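DNA polymerase III subunit delta (Bacillus subtilis, PDB 3ZH9) probably serves in the clamp-loader complex as the wrench that opens the beta sliding clamp, so that the ring can be loaded onto primed DNA for replication. Local coordinates at residues A[54-63]-A[95-103]; A[2-10]-A[27-38]. All coordinates share one frame; numbering follows the deposited sequence.

Contact 1 of 2, residues A[54-63]-A[95-103]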
loop_
_atom_site.group_PDB
_atom_site.type_symbol
_atom_site.label_atom_id
_atom_site.label_comp_id
_atom_site.label_asym_id
_atom_site.label_seq_id
_atom_site.Cartn_x
_atom_site.Cartn_y
_atom_site.Cartn_z
ATOM N N LEU A 54 -1.296 7.015 -19.750
ATOM C CA LEU A 54 -2.278 7.836 -20.447
ATOM C C LEU A 54 -2.339 9.282 -19.937
ATOM O O LEU A 54 -3.074 10.107 -20.483
ATOM C CB LEU A 54 -3.657 7.179 -20.396
ATOM C CG LEU A 54 -3.723 5.827 -21.107
ATOM C CD1 LEU A 54 -5.154 5.281 -21.109
ATOM C CD2 LEU A 54 -3.170 5.947 -22.543
ATOM N N GLU A 55 -1.574 9.585 -18.894
ATOM C CA GLU A 55 -1.423 10.966 -18.460
ATOM C C GLU A 55 -0.670 11.768 -19.518
ATOM O O GLU A 55 -0.834 12.983 -19.614
ATOM C CB GLU A 55 -0.655 11.043 -17.140
ATOM C CG GLU A 55 -1.312 10.322 -15.978
ATOM C CD GLU A 55 -2.473 11.091 -15.371
ATOM O OE1 GLU A 55 -2.986 12.030 -16.021
ATOM O OE2 GLU A 55 -2.870 10.752 -14.235
ATOM N N GLU A 56 0.268 11.105 -20.187
ATOM C CA GLU A 56 1.126 11.746 -21.176
ATOM C C GLU A 56 1.260 11.086 -22.550
ATOM O O GLU A 56 1.818 11.681 -23.459
ATOM C CB GLU A 56 2.523 11.867 -20.590
ATOM C CG GLU A 56 3.183 10.540 -20.393
ATOM C CD GLU A 56 4.432 10.646 -19.580
ATOM O OE1 GLU A 56 4.675 11.730 -19.031
ATOM O OE2 GLU A 56 5.172 9.651 -19.486
ATOM N N ASP A 57 0.775 9.860 -22.695
ATOM C CA ASP A 57 0.957 9.091 -23.929
ATOM C C ASP A 57 -0.365 8.878 -24.642
ATOM O O ASP A 57 -1.412 8.811 -23.999
ATOM C CB ASP A 57 1.593 7.731 -23.639
ATOM C CG ASP A 57 2.910 7.849 -22.915
ATOM O OD1 ASP A 57 3.584 8.888 -23.084
ATOM O OD2 ASP A 57 3.272 6.901 -22.187
ATOM N N PRO A 58 -0.317 8.763 -25.979
ATOM C CA PRO A 58 -1.509 8.527 -26.802
ATOM C C PRO A 58 -2.012 7.083 -26.725
ATOM O O PRO A 58 -1.235 6.131 -26.806
ATOM C CB PRO A 58 -1.029 8.858 -28.213
ATOM C CG PRO A 58 0.434 8.602 -28.186
ATOM C CD PRO A 58 0.891 8.967 -26.797
ATOM N N LEU A 59 -3.320 6.935 -26.581
ATOM C CA LEU A 59 -3.936 5.622 -26.509
ATOM C C LEU A 59 -3.718 4.853 -27.806
ATOM O O LEU A 59 -3.529 3.643 -27.795
ATOM C CB LEU A 59 -5.431 5.761 -26.205
ATOM C CG LEU A 59 -6.208 4.465 -25.981
ATOM C CD1 LEU A 59 -5.578 3.672 -24.862
ATOM C CD2 LEU A 59 -7.665 4.757 -25.670
ATOM N N ASP A 60 -3.724 5.559 -28.927
ATOM C CA ASP A 60 -3.623 4.896 -30.222
ATOM C C ASP A 60 -2.305 4.135 -30.401
ATOM O O ASP A 60 -2.262 3.112 -31.086
ATOM C CB ASP A 60 -3.849 5.884 -31.376
ATOM C CG ASP A 60 -2.950 7.110 -31.291
ATOM O OD1 ASP A 60 -2.989 7.801 -30.249
ATOM O OD2 ASP A 60 -2.205 7.383 -32.265
ATOM N N GLN A 61 -1.236 4.624 -29.784
ATOM C CA GLN A 61 0.061 3.974 -29.923
ATOM C C GLN A 61 0.079 2.666 -29.125
ATOM O O GLN A 61 0.644 1.666 -29.567
ATOM C CB GLN A 61 1.200 4.905 -29.486
ATOM C CG GLN A 61 2.591 4.399 -29.859
ATOM C CD GLN A 61 2.760 4.141 -31.362
ATOM O OE1 GLN A 61 3.188 5.025 -32.113
ATOM N NE2 GLN A 61 2.435 2.921 -31.801
ATOM N N ALA A 62 -0.552 2.690 -27.954
ATOM C CA ALA A 62 -0.734 1.497 -27.140
ATOM C C ALA A 62 -1.513 0.447 -27.919
ATOM O O ALA A 62 -1.132 -0.714 -27.947
ATOM C CB ALA A 62 -1.451 1.842 -25.843
ATOM N N ILE A 63 -2.592 0.858 -28.574
ATOM C CA ILE A 63 -3.360 -0.080 -29.396
ATOM C C ILE A 63 -2.578 -0.580 -30.615
ATOM O O ILE A 63 -2.675 -1.762 -30.986
ATOM C CB ILE A 63 -4.711 0.516 -29.842
ATOM C CG1 ILE A 63 -5.585 0.825 -28.617
ATOM C CG2 ILE A 63 -5.434 -0.431 -30.808
ATOM C CD1 ILE A 63 -6.806 1.674 -28.934
ATOM N N ILE A 95 -5.078 15.015 -21.626
ATOM C CA ILE A 95 -5.249 14.553 -23.008
ATOM C C ILE A 95 -6.654 14.015 -23.303
ATOM O O ILE A 95 -7.234 13.285 -22.496
ATOM C CB ILE A 95 -4.242 13.417 -23.349
ATOM C CG1 ILE A 95 -2.804 13.853 -23.049
ATOM C CG2 ILE A 95 -4.387 12.970 -24.805
ATOM C CD1 ILE A 95 -1.759 12.811 -23.400
ATOM N N GLU A 96 -7.188 14.367 -24.468
ATOM C CA GLU A 96 -8.482 13.856 -24.903
ATOM C C GLU A 96 -8.285 12.614 -25.762
ATOM O O GLU A 96 -8.109 12.710 -26.977
ATOM C CB GLU A 96 -9.250 14.929 -25.683
ATOM N N HIS A 97 -8.327 11.449 -25.123
ATOM C CA HIS A 97 -7.988 10.184 -25.772
ATOM C C HIS A 97 -9.047 9.661 -26.736
ATOM O O HIS A 97 -10.142 10.212 -26.841
ATOM C CB HIS A 97 -7.703 9.111 -24.720
ATOM C CG HIS A 97 -6.477 9.374 -23.903
ATOM N ND1 HIS A 97 -5.203 9.154 -24.381
ATOM C CD2 HIS A 97 -6.331 9.829 -22.636
ATOM C CE1 HIS A 97 -4.325 9.468 -23.446
ATOM N NE2 HIS A 97 -4.983 9.876 -22.375
ATOM N N ASN A 98 -8.674 8.614 -27.463
ATOM C CA ASN A 98 -9.554 7.881 -28.357
ATOM C C ASN A 98 -10.163 6.669 -27.667
ATOM O O ASN A 98 -9.786 5.545 -27.962
ATOM C CB ASN A 98 -8.765 7.421 -29.573
ATOM C CG ASN A 98 -9.645 6.841 -30.647
ATOM O OD1 ASN A 98 -10.860 6.987 -30.615
ATOM N ND2 ASN A 98 -9.030 6.187 -31.614
ATOM N N VAL A 99 -11.101 6.885 -26.760
ATOM C CA VAL A 99 -11.693 5.795 -26.000
ATOM C C VAL A 99 -12.374 4.760 -26.897
ATOM O O VAL A 99 -12.274 3.565 -26.647
ATOM C CB VAL A 99 -12.672 6.330 -24.943
ATOM C CG1 VAL A 99 -13.579 5.229 -24.439
ATOM C CG2 VAL A 99 -11.900 6.965 -23.804
ATOM N N SER A 100 -13.044 5.218 -27.951
ATOM C CA SER A 100 -13.794 4.314 -28.832
ATOM C C SER A 100 -12.920 3.232 -29.484
ATOM O O SER A 100 -13.358 2.101 -29.684
ATOM C CB SER A 100 -14.552 5.106 -29.904
ATOM O OG SER A 100 -13.659 5.794 -30.767
ATOM N N ALA A 101 -11.685 3.588 -29.816
ATOM C CA ALA A 101 -10.754 2.638 -30.405
ATOM C C ALA A 101 -10.370 1.576 -29.373
ATOM O O ALA A 101 -10.215 0.399 -29.698
ATOM C CB ALA A 101 -9.521 3.362 -30.930
ATOM N N LEU A 102 -10.226 2.004 -28.123
ATOM C CA LEU A 102 -9.966 1.090 -27.022
ATOM C C LEU A 102 -11.142 0.133 -26.775
ATOM O O LEU A 102 -10.938 -1.069 -26.597
ATOM C CB LEU A 102 -9.631 1.868 -25.744
ATOM C CG LEU A 102 -9.511 1.013 -24.477
ATOM C CD1 LEU A 102 -8.445 -0.061 -24.653
ATOM C CD2 LEU A 102 -9.203 1.888 -23.271
ATOM N N GLU A 103 -12.367 0.662 -26.760
ATOM C CA GLU A 103 -13.548 -0.188 -26.663
ATOM C C GLU A 103 -13.506 -1.232 -27.759
ATOM O O GLU A 103 -13.739 -2.409 -27.506
ATOM C CB GLU A 103 -14.837 0.610 -26.825
ATOM C CG GLU A 103 -14.965 1.815 -25.933
ATOM C CD GLU A 103 -16.320 2.478 -26.076
ATOM O OE1 GLU A 103 -17.247 1.811 -26.581
ATOM O OE2 GLU A 103 -16.458 3.661 -25.688
HETATM O O HOH W 1 -4.997 9.200 -27.547
#
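An edge-on histidine, H97, hydrogen-bonded to the backbone of a turn, sits beside an apolar contact between two helix starts, L59 and I63 against A101 and L102, where the outermost strand 49-53 runs through that turn into helix 59-66. The ring of H97 stands with its edge in the turn. NE2 donates to L54 O at 2.7 Å, an N-H...O angle of 145°, and meets a lone pair in the carbonyl plane; D57 O also lies in the ring plane, 3.0 Å from CE1. A water takes the N-H of L59 and is also hydrogen-bonded to ND1, so both ring nitrogens are engaged and the ring's rotation is fixed. I95 CG2 lies over one face of the H97 ring, toward its rim, and I95 CD1 comes to E56 C at 3.6 Å. Beyond the histidine, L59 holds CG anti to its backbone N (chi1 -175°), and CD2 presses tightly on L102 CB at 3.5 Å, close to N98 O as well. Further along, I63 CD1 meets A101 CB at 3.8 Å. N98 is the N-cap of helix 99-107, and L102 also touches L130 of helix 129-137. The short helical segments run nearly parallel, crossing at 22° with axes 9.7 Å apart, as neighbouring crossover helices do on one side of the parallel alpha/beta sheet of a P-loop NTPase-like, AAA+-related domain.

Contact 2 of 2, residues A[2-10]-A[27-38]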
loop_
_atom_site.group_PDB
_atom_site.type_symbol
_atom_site.label_atom_id
_atom_site.label_comp_id
_atom_site.label_asym_id
_atom_site.label_seq_id
_atom_site.Cartn_x
_atom_site.Cartn_y
_atom_site.Cartn_z
ATOM N N VAL A 2 -6.984 -10.683 -5.853
ATOM C CA VAL A 2 -5.611 -10.804 -6.336
ATOM C C VAL A 2 -5.239 -12.277 -6.478
ATOM O O VAL A 2 -4.570 -12.676 -7.427
ATOM C CB VAL A 2 -4.578 -10.090 -5.413
ATOM C CG1 VAL A 2 -3.490 -11.034 -5.008
ATOM C CG2 VAL A 2 -3.961 -8.896 -6.122
ATOM N N PHE A 3 -5.688 -13.091 -5.534
ATOM C CA PHE A 3 -5.298 -14.500 -5.504
ATOM C C PHE A 3 -5.826 -15.313 -6.701
ATOM O O PHE A 3 -5.165 -16.224 -7.190
ATOM C CB PHE A 3 -5.708 -15.116 -4.168
ATOM C CG PHE A 3 -5.050 -14.454 -2.996
ATOM C CD1 PHE A 3 -3.686 -14.499 -2.854
ATOM C CD2 PHE A 3 -5.791 -13.765 -2.054
ATOM C CE1 PHE A 3 -3.048 -13.874 -1.784
ATOM C CE2 PHE A 3 -5.160 -13.148 -0.969
ATOM C CZ PHE A 3 -3.793 -13.206 -0.845
ATOM N N ASP A 4 -6.998 -14.948 -7.189
ATOM C CA ASP A 4 -7.591 -15.614 -8.350
ATOM C C ASP A 4 -6.657 -15.414 -9.549
ATOM O O ASP A 4 -6.247 -16.369 -10.207
ATOM C CB ASP A 4 -8.982 -15.031 -8.592
ATOM C CG ASP A 4 -9.642 -15.527 -9.888
ATOM O OD1 ASP A 4 -9.662 -16.748 -10.178
ATOM O OD2 ASP A 4 -10.180 -14.663 -10.614
ATOM N N VAL A 5 -6.300 -14.163 -9.807
ATOM C CA VAL A 5 -5.346 -13.864 -10.854
ATOM C C VAL A 5 -4.015 -14.600 -10.647
ATOM O O VAL A 5 -3.526 -15.250 -11.566
ATOM C CB VAL A 5 -5.131 -12.349 -11.021
ATOM C CG1 VAL A 5 -4.051 -12.054 -12.099
ATOM C CG2 VAL A 5 -6.433 -11.698 -11.407
ATOM N N TRP A 6 -3.437 -14.526 -9.449
ATOM C CA TRP A 6 -2.115 -15.126 -9.238
ATOM C C TRP A 6 -2.125 -16.621 -9.500
ATOM O O TRP A 6 -1.238 -17.148 -10.164
ATOM C CB TRP A 6 -1.564 -14.831 -7.836
ATOM C CG TRP A 6 -1.284 -13.364 -7.589
ATOM C CD1 TRP A 6 -1.498 -12.324 -8.458
ATOM C CD2 TRP A 6 -0.751 -12.782 -6.391
ATOM N NE1 TRP A 6 -1.132 -11.134 -7.873
ATOM C CE2 TRP A 6 -0.672 -11.389 -6.603
ATOM C CE3 TRP A 6 -0.331 -13.304 -5.163
ATOM C CZ2 TRP A 6 -0.181 -10.515 -5.632
ATOM C CZ3 TRP A 6 0.156 -12.428 -4.198
ATOM C CH2 TRP A 6 0.224 -11.054 -4.438
ATOM N N LYS A 7 -3.144 -17.298 -8.987
ATOM C CA LYS A 7 -3.307 -18.729 -9.203
ATOM C C LYS A 7 -3.533 -19.065 -10.684
ATOM O O LYS A 7 -2.975 -20.035 -11.194
ATOM C CB LYS A 7 -4.473 -19.238 -8.358
ATOM C CG LYS A 7 -4.628 -20.742 -8.290
ATOM C CD LYS A 7 -5.810 -21.087 -7.390
ATOM C CE LYS A 7 -5.962 -22.587 -7.187
ATOM N NZ LYS A 7 -4.837 -23.164 -6.396
ATOM N N SER A 8 -4.343 -18.260 -11.364
ATOM C CA SER A 8 -4.586 -18.439 -12.805
ATOM C C SER A 8 -3.286 -18.378 -13.613
ATOM O O SER A 8 -3.026 -19.233 -14.459
ATOM C CB SER A 8 -5.533 -17.359 -13.339
ATOM O OG SER A 8 -6.846 -17.613 -12.923
ATOM N N LEU A 9 -2.478 -17.356 -13.347
ATOM C CA LEU A 9 -1.232 -17.164 -14.072
ATOM C C LEU A 9 -0.343 -18.388 -13.924
ATOM O O LEU A 9 0.302 -18.810 -14.884
ATOM C CB LEU A 9 -0.495 -15.919 -13.575
ATOM C CG LEU A 9 -1.175 -14.591 -13.892
ATOM C CD1 LEU A 9 -0.381 -13.438 -13.310
ATOM C CD2 LEU A 9 -1.311 -14.443 -15.414
ATOM N N LYS A 10 -0.328 -18.957 -12.719
ATOM C CA LYS A 10 0.472 -20.137 -12.440
ATOM C C LYS A 10 -0.055 -21.392 -13.130
ATOM O O LYS A 10 0.693 -22.342 -13.326
ATOM C CB LYS A 10 0.586 -20.369 -10.928
ATOM C CG LYS A 10 1.563 -19.432 -10.217
ATOM C CD LYS A 10 1.668 -19.749 -8.721
ATOM C CE LYS A 10 2.887 -19.074 -8.092
ATOM N NZ LYS A 10 3.007 -19.326 -6.622
ATOM N N LEU A 27 -0.220 -4.207 -4.663
ATOM C CA LEU A 27 -0.795 -5.395 -5.283
ATOM C C LEU A 27 -0.969 -5.241 -6.797
ATOM O O LEU A 27 -0.850 -6.209 -7.552
ATOM C CB LEU A 27 -2.132 -5.736 -4.634
ATOM C CG LEU A 27 -2.001 -6.165 -3.171
ATOM C CD1 LEU A 27 -3.364 -6.467 -2.568
ATOM C CD2 LEU A 27 -1.088 -7.374 -3.069
ATOM N N LEU A 28 -1.263 -4.030 -7.242
ATOM C CA LEU A 28 -1.291 -3.785 -8.674
ATOM C C LEU A 28 0.104 -4.067 -9.226
ATOM O O LEU A 28 0.263 -4.789 -10.209
ATOM C CB LEU A 28 -1.746 -2.355 -8.973
ATOM C CG LEU A 28 -3.182 -2.080 -8.522
ATOM C CD1 LEU A 28 -3.634 -0.676 -8.887
ATOM C CD2 LEU A 28 -4.129 -3.123 -9.103
ATOM N N GLN A 29 1.113 -3.527 -8.548
ATOM C CA GLN A 29 2.494 -3.669 -8.986
ATOM C C GLN A 29 2.901 -5.115 -8.980
ATOM O O GLN A 29 3.508 -5.591 -9.927
ATOM C CB GLN A 29 3.459 -2.874 -8.095
ATOM C CG GLN A 29 3.259 -1.370 -8.140
ATOM C CD GLN A 29 3.102 -0.840 -9.557
ATOM O OE1 GLN A 29 3.652 -1.402 -10.511
ATOM N NE2 GLN A 29 2.340 0.241 -9.703
ATOM N N GLU A 30 2.577 -5.818 -7.905
ATOM C CA GLU A 30 2.994 -7.210 -7.777
ATOM C C GLU A 30 2.350 -8.078 -8.878
ATOM O O GLU A 30 2.982 -8.977 -9.431
ATOM C CB GLU A 30 2.651 -7.726 -6.382
ATOM C CG GLU A 30 2.845 -9.209 -6.214
ATOM C CD GLU A 30 4.294 -9.627 -6.373
ATOM O OE1 GLU A 30 5.171 -8.741 -6.308
ATOM O OE2 GLU A 30 4.557 -10.836 -6.553
ATOM N N THR A 31 1.101 -7.772 -9.212
ATOM C CA THR A 31 0.350 -8.534 -10.215
ATOM C C THR A 31 0.884 -8.284 -11.626
ATOM O O THR A 31 1.054 -9.212 -12.418
ATOM C CB THR A 31 -1.165 -8.183 -10.144
ATOM O OG1 THR A 31 -1.665 -8.510 -8.838
ATOM C CG2 THR A 31 -1.966 -8.947 -11.213
ATOM N N VAL A 32 1.138 -7.019 -11.936
ATOM C CA VAL A 32 1.739 -6.651 -13.210
ATOM C C VAL A 32 3.070 -7.381 -13.370
ATOM O O VAL A 32 3.414 -7.860 -14.447
ATOM C CB VAL A 32 1.965 -5.126 -13.291
ATOM C CG1 VAL A 32 3.012 -4.786 -14.343
ATOM C CG2 VAL A 32 0.655 -4.415 -13.572
ATOM N N SER A 33 3.810 -7.481 -12.273
ATOM C CA SER A 33 5.094 -8.161 -12.292
ATOM C C SER A 33 4.932 -9.662 -12.565
ATOM O O SER A 33 5.693 -10.252 -13.338
ATOM C CB SER A 33 5.836 -7.919 -10.970
ATOM O OG SER A 33 7.114 -8.519 -11.001
ATOM N N ARG A 34 3.939 -10.284 -11.933
ATOM C CA ARG A 34 3.694 -11.705 -12.170
ATOM C C ARG A 34 3.229 -11.941 -13.603
ATOM O O ARG A 34 3.515 -12.984 -14.195
ATOM C CB ARG A 34 2.683 -12.273 -11.166
ATOM C CG ARG A 34 3.292 -12.567 -9.785
ATOM C CD ARG A 34 2.208 -12.689 -8.705
ATOM N NE ARG A 34 2.791 -12.809 -7.370
ATOM C CZ ARG A 34 2.823 -13.927 -6.650
ATOM N NH1 ARG A 34 2.293 -15.052 -7.125
ATOM N NH2 ARG A 34 3.375 -13.919 -5.443
ATOM N N ILE A 35 2.513 -10.982 -14.171
ATOM C CA ILE A 35 2.029 -11.195 -15.530
ATOM C C ILE A 35 3.207 -11.099 -16.484
ATOM O O ILE A 35 3.300 -11.861 -17.433
ATOM C CB ILE A 35 0.940 -10.202 -15.940
ATOM C CG1 ILE A 35 -0.372 -10.518 -15.214
ATOM C CG2 ILE A 35 0.728 -10.255 -17.459
ATOM C CD1 ILE A 35 -1.412 -9.388 -15.302
ATOM N N ARG A 36 4.109 -10.163 -16.199
ATOM C CA ARG A 36 5.330 -9.971 -16.977
ATOM C C ARG A 36 6.217 -11.214 -16.942
ATOM O O ARG A 36 6.662 -11.699 -17.984
ATOM C CB ARG A 36 6.094 -8.764 -16.440
ATOM C CG ARG A 36 7.364 -8.417 -17.199
ATOM C CD ARG A 36 8.118 -7.311 -16.470
ATOM N NE ARG A 36 7.206 -6.278 -15.977
ATOM C CZ ARG A 36 7.583 -5.215 -15.272
ATOM N NH1 ARG A 36 8.864 -5.033 -14.974
ATOM N NH2 ARG A 36 6.679 -4.332 -14.868
ATOM N N GLN A 37 6.468 -11.726 -15.742
ATOM C CA GLN A 37 7.238 -12.958 -15.562
ATOM C C GLN A 37 6.603 -14.111 -16.322
ATOM O O GLN A 37 7.281 -15.052 -16.729
ATOM C CB GLN A 37 7.324 -13.324 -14.070
ATOM C CG GLN A 37 8.272 -12.435 -13.288
ATOM C CD GLN A 37 8.154 -12.595 -11.772
ATOM O OE1 GLN A 37 7.358 -13.391 -11.264
ATOM N NE2 GLN A 37 8.958 -11.827 -11.043
ATOM N N THR A 38 5.288 -14.048 -16.493
ATOM C CA THR A 38 4.586 -15.093 -17.229
ATOM C C THR A 38 4.723 -14.962 -18.764
ATOM O O THR A 38 4.926 -15.960 -19.448
ATOM C CB THR A 38 3.088 -15.167 -16.836
ATOM O OG1 THR A 38 2.961 -15.281 -15.414
ATOM C CG2 THR A 38 2.439 -16.370 -17.469
HETATM O O HOH W 2 1.259 -15.918 -9.895
#
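The indole of W6 is layered between R34 on one face and V2 of its own helix on the other, with T31 at its edge. The guanidinium of R34 lies flat on the ring, planes 8° apart, its CZ 3.9 Å from the centroid of the six-membered ring: a cation-pi stack. R34 CD stands almost straight above the five-membered ring, 3.6 Å from its centroid, adding a CH-pi contact. The opposite face carries V2 CG1. R34 reaches this place with its chain extended from CG to NE, and two partners at the guanidinium rim help hold it parallel to the indole: NE donates to the anti lone pair of E30 OE2 at 2.8 Å, a salt bridge within helix 25-39, and NH1 to a water that in turn donates to W6 O. E30 also lays CG against W6 CZ2, at 3.3 Å, with its carboxylate turned steeply to the indole.

At the edge, W6 NE1 donates to T31 OG1 at 2.8 Å, a nearly straight bond (166°) close to the ring plane. T31 OG1 in turn donates to L27 O, which the backbone N of T31 reaches from the opposite face; the hydroxyl is thus acceptor and donor at once. About one turn further along the first helix, L9 CD1 presses on I35 CG1 at 3.5 Å, while V5 CG1 touches T31 CG2. W6 is a knob in the hole formed by L27, E30, T31 and R34. F186 of helix 182-195 touches W6, E30 and R34, bringing a further helix to the pair. Segments 2-10 and 27-38 run side by side in the same direction, 10° apart, and V2 and V5 rest on strand 139-142: the helical layer on one face of the parallel sheet in the AAA+-like domain of a clamp-loader subunit.

How the contacts relate
Contacts 1 and 2 follow one another along the chain and do not touch: their centres lie 24 Å apart and their nearest atoms about 12 Å. Both are built on the same five-stranded parallel sheet but near its two outer strands. Contact 1 continues directly from strand 49-53, whereas contact 2 packs on strand 139-142. Each pairs helical segments running in nearly the same direction, yet contact 2 is a buried interface and contact 1 only partly so, its centre about 27 Å from the centre of the chain, against about 16 Å for contact 2. A glycerol, probably from crystallisation, sits about 4 Å from the side chain of I95 in contact 1.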